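Local atomic coordinates of ABC transporter ATP-binding protein (Leptospira interrogans serovar Copenhageni, PDB entry 4HZI), a protein that probably binds and hydrolyses ATP as the ATPase subunit of an orphan ABC transporter involved in manganese utilization and tolerance. Residues N32-P44 / I80-F94. Sequence-based numbering, arbitrary orientation.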
loop_
_atom_site.group_PDB
_atom_site.type_symbol
_atom_site.label_atom_id
_atom_site.label_comp_id
_atom_site.label_asym_id
_atom_site.label_seq_id
_atom_site.Cartn_x
_atom_site.Cartn_y
_atom_site.Cartn_z
ATOM N N ASN A 32 11.343 24.115 -24.630
ATOM C CA ASN A 32 10.341 23.099 -24.152
ATOM C C ASN A 32 10.639 22.452 -22.772
ATOM O O ASN A 32 10.167 21.335 -22.477
ATOM C CB ASN A 32 10.128 22.003 -25.213
ATOM C CG ASN A 32 11.304 21.045 -25.320
ATOM O OD1 ASN A 32 12.381 21.282 -24.763
ATOM N ND2 ASN A 32 11.105 19.956 -26.053
ATOM N N SER A 33 11.387 23.154 -21.923
ATOM C CA SER A 33 11.459 22.771 -20.501
ATOM C C SER A 33 10.117 23.158 -19.870
ATOM O O SER A 33 9.761 24.330 -19.872
ATOM C CB SER A 33 12.580 23.512 -19.798
ATOM O OG SER A 33 12.530 23.233 -18.396
ATOM N N LEU A 34 9.363 22.196 -19.358
ATOM C CA LEU A 34 7.997 22.481 -18.870
ATOM C C LEU A 34 8.040 22.717 -17.329
ATOM O O LEU A 34 7.504 23.664 -16.847
ATOM C CB LEU A 34 7.035 21.342 -19.233
ATOM C CG LEU A 34 5.556 21.601 -18.976
ATOM C CD1 LEU A 34 4.656 20.850 -19.979
ATOM C CD2 LEU A 34 5.229 21.185 -17.556
ATOM N N LEU A 35 8.648 21.812 -16.599
ATOM C CA LEU A 35 8.868 21.977 -15.145
ATOM C C LEU A 35 10.366 21.910 -14.854
ATOM O O LEU A 35 11.082 20.992 -15.309
ATOM C CB LEU A 35 8.164 20.890 -14.372
ATOM C CG LEU A 35 8.333 20.981 -12.842
ATOM C CD1 LEU A 35 7.622 22.219 -12.323
ATOM C CD2 LEU A 35 7.850 19.756 -12.113
ATOM N N SER A 36 10.868 22.877 -14.090
ATOM C CA SER A 36 12.256 22.808 -13.692
ATOM C C SER A 36 12.422 23.245 -12.247
ATOM O O SER A 36 11.824 24.230 -11.835
ATOM C CB SER A 36 13.171 23.622 -14.564
ATOM O OG SER A 36 12.866 24.966 -14.542
ATOM N N LEU A 37 13.196 22.455 -11.525
ATOM C CA LEU A 37 13.593 22.767 -10.151
ATOM C C LEU A 37 15.113 22.843 -10.146
ATOM O O LEU A 37 15.795 21.929 -10.626
ATOM C CB LEU A 37 13.155 21.684 -9.208
ATOM C CG LEU A 37 11.674 21.687 -8.817
ATOM C CD1 LEU A 37 10.765 21.282 -9.976
ATOM C CD2 LEU A 37 11.438 20.795 -7.642
ATOM N N GLU A 38 15.632 23.943 -9.632
ATOM C CA GLU A 38 17.087 24.120 -9.483
ATOM C C GLU A 38 17.421 24.430 -8.006
ATOM O O GLU A 38 17.029 25.483 -7.506
ATOM C CB GLU A 38 17.528 25.291 -10.347
ATOM C CG GLU A 38 17.281 25.051 -11.826
ATOM C CD GLU A 38 17.812 26.172 -12.705
ATOM O OE1 GLU A 38 17.409 27.342 -12.520
ATOM O OE2 GLU A 38 18.624 25.872 -13.595
ATOM N N LYS A 39 18.057 23.458 -7.358
ATOM C CA LYS A 39 18.527 23.522 -5.990
ATOM C C LYS A 39 17.423 23.911 -5.031
ATOM O O LYS A 39 17.614 24.760 -4.152
ATOM C CB LYS A 39 19.672 24.529 -5.875
ATOM C CG LYS A 39 20.890 24.162 -6.697
ATOM C CD LYS A 39 21.973 25.224 -6.502
ATOM C CE LYS A 39 22.989 25.196 -7.631
ATOM N NZ LYS A 39 23.666 23.870 -7.756
ATOM N N ILE A 40 16.258 23.312 -5.212
ATOM C CA ILE A 40 15.107 23.573 -4.330
ATOM C C ILE A 40 15.321 22.981 -2.953
ATOM O O ILE A 40 15.509 21.769 -2.741
ATOM C CB ILE A 40 13.755 23.119 -4.967
ATOM C CG1 ILE A 40 13.362 24.072 -6.082
ATOM C CG2 ILE A 40 12.641 23.021 -3.916
ATOM C CD1 ILE A 40 12.806 25.441 -5.671
ATOM N N SER A 41 15.290 23.877 -1.962
ATOM C CA SER A 41 15.401 23.483 -0.605
ATOM C C SER A 41 14.198 23.951 0.207
ATOM O O SER A 41 13.571 24.950 -0.102
ATOM C CB SER A 41 16.709 24.060 -0.029
ATOM O OG SER A 41 17.797 23.237 -0.406
ATOM N N TYR A 42 13.858 23.184 1.225
ATOM C CA TYR A 42 12.743 23.506 2.106
ATOM C C TYR A 42 13.149 23.173 3.557
ATOM O O TYR A 42 13.330 22.009 3.933
ATOM C CB TYR A 42 11.489 22.739 1.719
ATOM C CG TYR A 42 10.244 23.070 2.537
ATOM C CD1 TYR A 42 9.774 24.382 2.616
ATOM C CD2 TYR A 42 9.586 22.096 3.259
ATOM C CE1 TYR A 42 8.668 24.718 3.394
ATOM C CE2 TYR A 42 8.478 22.422 4.035
ATOM C CZ TYR A 42 8.018 23.741 4.072
ATOM O OH TYR A 42 6.910 24.063 4.811
ATOM N N LYS A 43 13.347 24.228 4.348
ATOM C CA LYS A 43 13.746 24.107 5.756
ATOM C C LYS A 43 12.897 25.069 6.628
ATOM O O LYS A 43 13.353 26.141 7.027
ATOM C CB LYS A 43 15.211 24.470 5.849
ATOM C CG LYS A 43 15.834 24.159 7.199
ATOM C CD LYS A 43 17.251 24.684 7.294
ATOM C CE LYS A 43 17.780 24.550 8.712
ATOM N NZ LYS A 43 18.805 25.590 8.981
ATOM N N PRO A 44 11.647 24.709 6.890
ATOM C CA PRO A 44 10.769 25.725 7.469
ATOM C C PRO A 44 11.072 26.027 8.958
ATOM O O PRO A 44 10.814 27.146 9.396
ATOM C CB PRO A 44 9.386 25.121 7.314
ATOM C CG PRO A 44 9.629 23.631 7.241
ATOM C CD PRO A 44 10.918 23.490 6.518
ATOM N N ILE A 80 5.549 21.757 -5.537
ATOM C CA ILE A 80 5.207 21.890 -6.968
ATOM C C ILE A 80 3.777 22.455 -7.208
ATOM O O ILE A 80 3.559 23.211 -8.150
ATOM C CB ILE A 80 5.444 20.540 -7.696
ATOM C CG1 ILE A 80 6.932 20.194 -7.670
ATOM C CG2 ILE A 80 4.946 20.574 -9.135
ATOM C CD1 ILE A 80 7.306 18.785 -8.044
ATOM N N TYR A 81 2.840 22.187 -6.299
ATOM C CA TYR A 81 1.468 22.643 -6.437
ATOM C C TYR A 81 1.239 24.013 -5.797
ATOM O O TYR A 81 0.097 24.487 -5.716
ATOM C CB TYR A 81 0.517 21.587 -5.861
ATOM C CG TYR A 81 -0.916 21.658 -6.357
ATOM C CD1 TYR A 81 -1.213 21.697 -7.718
ATOM C CD2 TYR A 81 -1.983 21.688 -5.459
ATOM C CE1 TYR A 81 -2.543 21.769 -8.173
ATOM C CE2 TYR A 81 -3.298 21.720 -5.907
ATOM C CZ TYR A 81 -3.573 21.768 -7.261
ATOM O OH TYR A 81 -4.892 21.835 -7.690
ATOM N N GLY A 82 2.308 24.658 -5.352
ATOM C CA GLY A 82 2.245 26.026 -4.789
ATOM C C GLY A 82 1.642 26.130 -3.389
ATOM O O GLY A 82 1.125 27.209 -3.004
ATOM N N MET A 83 1.681 25.037 -2.630
ATOM C CA MET A 83 1.065 24.991 -1.284
ATOM C C MET A 83 2.046 25.415 -0.195
ATOM O O MET A 83 1.627 25.863 0.884
ATOM C CB MET A 83 0.505 23.608 -0.927
ATOM C CG MET A 83 -0.683 23.097 -1.735
ATOM S SD MET A 83 -2.327 23.657 -1.201
ATOM C CE MET A 83 -2.311 23.186 0.528
ATOM N N ILE A 84 3.337 25.227 -0.466
ATOM C CA ILE A 84 4.431 25.703 0.362
ATOM C C ILE A 84 5.471 26.346 -0.516
ATOM O O ILE A 84 5.609 26.018 -1.715
ATOM C CB ILE A 84 5.125 24.586 1.175
ATOM C CG1 ILE A 84 5.739 23.547 0.245
ATOM C CG2 ILE A 84 4.150 23.950 2.138
ATOM C CD1 ILE A 84 6.498 22.458 0.995
ATOM N N TRP A 85 6.139 27.341 0.025
ATOM C CA TRP A 85 7.210 28.021 -0.684
ATOM C C TRP A 85 8.548 27.421 -0.364
ATOM O O TRP A 85 8.852 27.153 0.797
ATOM C CB TRP A 85 7.311 29.490 -0.248
ATOM C CG TRP A 85 6.314 30.378 -0.831
ATOM C CD1 TRP A 85 5.338 31.061 -0.168
ATOM C CD2 TRP A 85 6.197 30.742 -2.211
ATOM N NE1 TRP A 85 4.608 31.840 -1.052
ATOM C CE2 TRP A 85 5.118 31.658 -2.314
ATOM C CE3 TRP A 85 6.900 30.394 -3.364
ATOM C CZ2 TRP A 85 4.722 32.209 -3.533
ATOM C CZ3 TRP A 85 6.508 30.936 -4.572
ATOM C CH2 TRP A 85 5.423 31.831 -4.651
ATOM N N ALA A 86 9.421 27.325 -1.367
ATOM C CA ALA A 86 10.766 26.877 -1.161
ATOM C C ALA A 86 11.524 27.874 -0.259
ATOM O O ALA A 86 11.302 29.083 -0.356
ATOM C CB ALA A 86 11.482 26.772 -2.480
ATOM N N THR A 87 12.426 27.365 0.565
ATOM C CA THR A 87 13.275 28.234 1.363
ATOM C C THR A 87 14.417 28.790 0.511
ATOM O O THR A 87 14.868 29.917 0.721
ATOM C CB THR A 87 13.703 27.540 2.688
ATOM O OG1 THR A 87 14.435 26.350 2.412
ATOM C CG2 THR A 87 12.502 27.141 3.457
ATOM N N SER A 88 14.868 28.041 -0.493
ATOM C CA SER A 88 15.795 28.582 -1.468
ATOM C C SER A 88 15.647 27.788 -2.757
ATOM O O SER A 88 14.955 26.770 -2.768
ATOM C CB SER A 88 17.228 28.478 -0.962
ATOM O OG SER A 88 17.548 27.160 -0.597
ATOM N N GLY A 89 16.336 28.246 -3.793
ATOM C CA GLY A 89 16.328 27.616 -5.106
ATOM C C GLY A 89 15.225 28.177 -5.974
ATOM O O GLY A 89 14.464 29.044 -5.550
ATOM N N THR A 90 15.124 27.670 -7.203
ATOM C CA THR A 90 14.246 28.236 -8.182
ATOM C C THR A 90 13.402 27.136 -8.822
ATOM O O THR A 90 13.941 26.076 -9.138
ATOM C CB THR A 90 15.056 28.930 -9.291
ATOM O OG1 THR A 90 15.879 29.953 -8.708
ATOM C CG2 THR A 90 14.139 29.569 -10.305
ATOM N N ILE A 91 12.111 27.406 -8.986
ATOM C CA ILE A 91 11.181 26.459 -9.636
ATOM C C ILE A 91 10.426 27.250 -10.683
ATOM O O ILE A 91 10.038 28.420 -10.455
ATOM C CB ILE A 91 10.303 25.729 -8.605
ATOM C CG1 ILE A 91 9.232 24.888 -9.331
ATOM C CG2 ILE A 91 9.677 26.707 -7.616
ATOM C CD1 ILE A 91 8.538 23.906 -8.431
ATOM N N ARG A 92 10.280 26.654 -11.876
ATOM C CA ARG A 92 9.655 27.335 -12.981
ATOM C C ARG A 92 8.680 26.404 -13.680
ATOM O O ARG A 92 8.924 25.187 -13.771
ATOM C CB ARG A 92 10.693 27.737 -14.023
ATOM C CG ARG A 92 11.727 28.745 -13.598
ATOM C CD ARG A 92 12.782 28.893 -14.688
ATOM N NE ARG A 92 13.958 29.570 -14.168
ATOM C CZ ARG A 92 14.164 30.883 -14.189
ATOM N NH1 ARG A 92 13.271 31.718 -14.732
ATOM N NH2 ARG A 92 15.289 31.369 -13.670
ATOM N N LEU A 93 7.601 27.000 -14.151
ATOM C CA LEU A 93 6.711 26.410 -15.116
ATOM C C LEU A 93 6.997 27.121 -16.423
ATOM O O LEU A 93 6.870 28.356 -16.546
ATOM C CB LEU A 93 5.256 26.546 -14.627
ATOM C CG LEU A 93 4.182 25.944 -15.528
ATOM C CD1 LEU A 93 4.377 24.429 -15.631
ATOM C CD2 LEU A 93 2.813 26.300 -14.977
ATOM N N PHE A 94 7.452 26.351 -17.401
ATOM C CA PHE A 94 8.010 26.919 -18.641
ATOM C C PHE A 94 9.042 27.980 -18.253
ATOM O O PHE A 94 9.921 27.712 -17.435
ATOM C CB PHE A 94 6.881 27.418 -19.583
ATOM C CG PHE A 94 5.973 26.307 -20.101
ATOM C CD1 PHE A 94 6.442 25.363 -21.014
ATOM C CD2 PHE A 94 4.652 26.211 -19.673
ATOM C CE1 PHE A 94 5.611 24.346 -21.469
ATOM C CE2 PHE A 94 3.821 25.198 -20.125
ATOM C CZ PHE A 94 4.303 24.265 -21.023
HETATM O O HOH W 1 10.718 25.210 -16.692
HETATM O O HOH W 2 14.204 26.158 -12.117
HETATM O O HOH W 3 18.515 27.793 -7.916
HETATM O O HOH W 4 19.136 26.286 -2.616
#
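S36 and R92 face each other as a hydrogen-bonded antiparallel pair, S36 N reaching R92 O at 3.0 Å and R92 N returning to S36 O. E38 and T90 repeat the exchange, and E38 N meets T90 O nearly head-on at 2.8 Å. Beyond them the register slips by one at a beta bulge: S41 N bonds S88 O, while S41 O takes the amide of T87 and, more weakly, that of S88. G89, at positive phi, brings its CA against the carbonyl oxygens of E38 and K39, where a CB would clash.

On the face of L37 and I91 the contact is apolar. Those two side chains run side by side, L37 CD1 lying 3.8 Å from I91 CD1, and I40 sends CD1 between I91 CB and A86 CB. Farther along, Y42 swings its ring anti to the backbone N (chi1 -177°) and is sandwiched: I84 CD1 sits over the ring centre, 3.6 Å from the centroid in a CH-pi contact, and P44 CD covers the opposite face. At the other end L34 CG packs 3.6 Å from F94 CZ.

The S36 and E38 face is wetter. One water joins S36 OG to T90 O, and another links K39 O with S88 OG. E38 OE1 lies near the edge of the R92 guanidinium, 4.4 Å from NE, beyond salt-bridge range.

Strand 53-58 pairs with the other edge of 36-42, making this a central pairing of the antiparallel sheet found in ABC ATPase domains. L37, I40 and Y42 rest on helix 73-80, and L34 and L35 reach F194 of strand 194-198.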